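Local atomic coordinates of lipoteichoic acid primase (Listeria monocytogenes, PDB entry 4UOP), a protein that belongs to the sulfatase-like family of alpha/beta metalloenzymes and carries a magnesium ion in its extracellular catalytic domain. Residues 321-326 / 346-351. Sequence-based numbering, arbitrary orientation.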
loop_
_atom_site.group_PDB
_atom_site.type_symbol
_atom_site.label_atom_id
_atom_site.label_comp_id
_atom_site.label_asym_id
_atom_site.label_seq_id
_atom_site.Cartn_x
_atom_site.Cartn_y
_atom_site.Cartn_z
ATOM N N LEU B 321 -29.708 6.173 -4.279
ATOM C CA LEU B 321 -30.407 5.983 -3.036
ATOM C C LEU B 321 -31.906 6.046 -3.251
ATOM O O LEU B 321 -32.426 6.993 -3.853
ATOM C CB LEU B 321 -29.976 7.033 -2.010
ATOM C CG LEU B 321 -30.660 6.797 -0.648
ATOM C CD1 LEU B 321 -29.666 6.699 0.502
ATOM C CD2 LEU B 321 -31.671 7.897 -0.406
ATOM N N HIS B 322 -32.583 5.025 -2.747
ATOM C CA HIS B 322 -34.038 4.929 -2.780
ATOM C C HIS B 322 -34.552 4.864 -1.352
ATOM O O HIS B 322 -33.935 4.228 -0.493
ATOM C CB HIS B 322 -34.457 3.672 -3.546
ATOM C CG HIS B 322 -35.779 3.096 -3.121
ATOM N ND1 HIS B 322 -36.981 3.531 -3.641
ATOM C CD2 HIS B 322 -36.087 2.123 -2.232
ATOM C CE1 HIS B 322 -37.971 2.864 -3.076
ATOM N NE2 HIS B 322 -37.456 2.002 -2.217
ATOM N N TYR B 323 -35.674 5.529 -1.092
ATOM C CA TYR B 323 -36.436 5.238 0.120
ATOM C C TYR B 323 -37.913 5.409 -0.157
ATOM O O TYR B 323 -38.289 6.209 -1.026
ATOM C CB TYR B 323 -35.962 6.069 1.323
ATOM C CG TYR B 323 -36.165 7.561 1.227
ATOM C CD1 TYR B 323 -37.363 8.156 1.626
ATOM C CD2 TYR B 323 -35.143 8.390 0.786
ATOM C CE1 TYR B 323 -37.538 9.539 1.557
ATOM C CE2 TYR B 323 -35.307 9.764 0.710
ATOM C CZ TYR B 323 -36.498 10.336 1.102
ATOM O OH TYR B 323 -36.639 11.705 1.008
ATOM N N PRO B 324 -38.751 4.657 0.562
ATOM C CA PRO B 324 -40.192 4.711 0.273
ATOM C C PRO B 324 -40.800 6.103 0.482
ATOM O O PRO B 324 -40.514 6.762 1.487
ATOM C CB PRO B 324 -40.795 3.713 1.266
ATOM C CG PRO B 324 -39.655 2.853 1.702
ATOM C CD PRO B 324 -38.454 3.753 1.688
ATOM N N GLY B 325 -41.624 6.527 -0.465
ATOM C CA GLY B 325 -42.299 7.814 -0.371
ATOM C C GLY B 325 -41.395 9.010 -0.595
ATOM O O GLY B 325 -41.723 10.118 -0.170
ATOM N N MET B 326 -40.245 8.797 -1.238
ATOM C CA MET B 326 -39.371 9.907 -1.617
ATOM C C MET B 326 -40.121 10.823 -2.583
ATOM O O MET B 326 -40.694 10.353 -3.563
ATOM C CB MET B 326 -38.106 9.373 -2.298
ATOM C CG MET B 326 -37.258 10.443 -2.989
ATOM S SD MET B 326 -35.888 9.722 -3.903
ATOM C CE MET B 326 -34.931 9.045 -2.562
ATOM N N MET B 346 -28.052 6.767 8.394
ATOM C CA MET B 346 -28.552 6.836 9.762
ATOM C C MET B 346 -29.560 7.985 9.891
ATOM O O MET B 346 -30.580 7.839 10.576
ATOM C CB MET B 346 -27.417 7.007 10.772
ATOM C CG MET B 346 -26.435 5.843 10.863
ATOM S SD MET B 346 -27.171 4.211 11.186
ATOM C CE MET B 346 -27.490 3.635 9.514
ATOM N N ASN B 347 -29.297 9.108 9.228
ATOM C CA ASN B 347 -30.262 10.207 9.233
ATOM C C ASN B 347 -31.617 9.798 8.633
ATOM O O ASN B 347 -32.681 10.055 9.213
ATOM C CB ASN B 347 -29.684 11.438 8.528
ATOM C CG ASN B 347 -30.686 12.575 8.426
ATOM O OD1 ASN B 347 -31.026 13.208 9.435
ATOM N ND2 ASN B 347 -31.179 12.829 7.234
ATOM N N LEU B 348 -31.597 9.153 7.467
ATOM C CA LEU B 348 -32.837 8.703 6.849
ATOM C C LEU B 348 -33.616 7.726 7.741
ATOM O O LEU B 348 -34.859 7.768 7.796
ATOM C CB LEU B 348 -32.551 8.047 5.485
ATOM C CG LEU B 348 -32.053 8.996 4.407
ATOM C CD1 LEU B 348 -31.588 8.208 3.186
ATOM C CD2 LEU B 348 -33.152 9.964 4.002
ATOM N N LEU B 349 -32.889 6.844 8.422
ATOM C CA LEU B 349 -33.503 5.837 9.277
ATOM C C LEU B 349 -33.938 6.406 10.639
ATOM O O LEU B 349 -34.513 5.687 11.434
ATOM C CB LEU B 349 -32.547 4.664 9.475
ATOM C CG LEU B 349 -32.271 3.812 8.217
ATOM C CD1 LEU B 349 -31.219 2.754 8.521
ATOM C CD2 LEU B 349 -33.526 3.173 7.673
ATOM N N GLY B 350 -33.648 7.684 10.889
ATOM C CA GLY B 350 -34.035 8.348 12.139
ATOM C C GLY B 350 -33.262 7.863 13.337
ATOM O O GLY B 350 -33.809 7.764 14.430
ATOM N N ILE B 351 -32.001 7.499 13.129
ATOM C CA ILE B 351 -31.185 6.959 14.183
ATOM C C ILE B 351 -30.136 7.991 14.592
ATOM O O ILE B 351 -29.388 8.494 13.771
ATOM C CB ILE B 351 -30.543 5.629 13.753
ATOM C CG1 ILE B 351 -31.636 4.558 13.645
ATOM C CG2 ILE B 351 -29.454 5.206 14.733
ATOM C CD1 ILE B 351 -31.200 3.262 13.003
#
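The ring of Tyr323 meets Leu348 obliquely, through its CD2–CE2 side. CB of Met326 lies 3.8 Å above the ring plane, over the centre of one face. A methyl of Leu321, CD2, sits in plane at the ring edge. Tyr323 CE2 is 3.9 Å from Leu348 CD2, and the two side chains cross at about a right angle. With CG between the backbone N and the carbonyl carbon (chi1 65°), the Tyr323 ring stands where Met326 CB covers one face and Leu348 meets CD2 and CE2.

The other methyl of Leu348 serves Leu321. These two leucines reach toward each other tip to tip. Leu348 CD1 is 3.6 Å from Leu321 CD2 and equally 3.6 Å from Leu321 CD1, so it rests against both ends of the fork. Leu348 thus splits its branches between an aliphatic and an aromatic neighbour. The contact is small, wholly apolar and buried, with 124 Å² covered in all.

Tyr323 to Met326 form a type II beta turn, closed by Met326 N to Tyr323 O at 3.3 Å, which folds Met326 back onto the ring. Gly350, at positive phi, is the first residue to leave the helical backbone, in a Schellman motif, with Ile351 N bonded to Met346 O at 2.9 Å.

This is helix-on-sheet packing in the sulfatase-like alpha/beta fold. Strand 319-322 runs antiparallel to strands 94-100 and 277-283, on either side of it. Val280 touches Leu321, and Val278 touches both Tyr323 and Leu349. Helix 341-348 brings its C-terminal end to this sheet, while Met346 and Leu349 pack on helix 139-144.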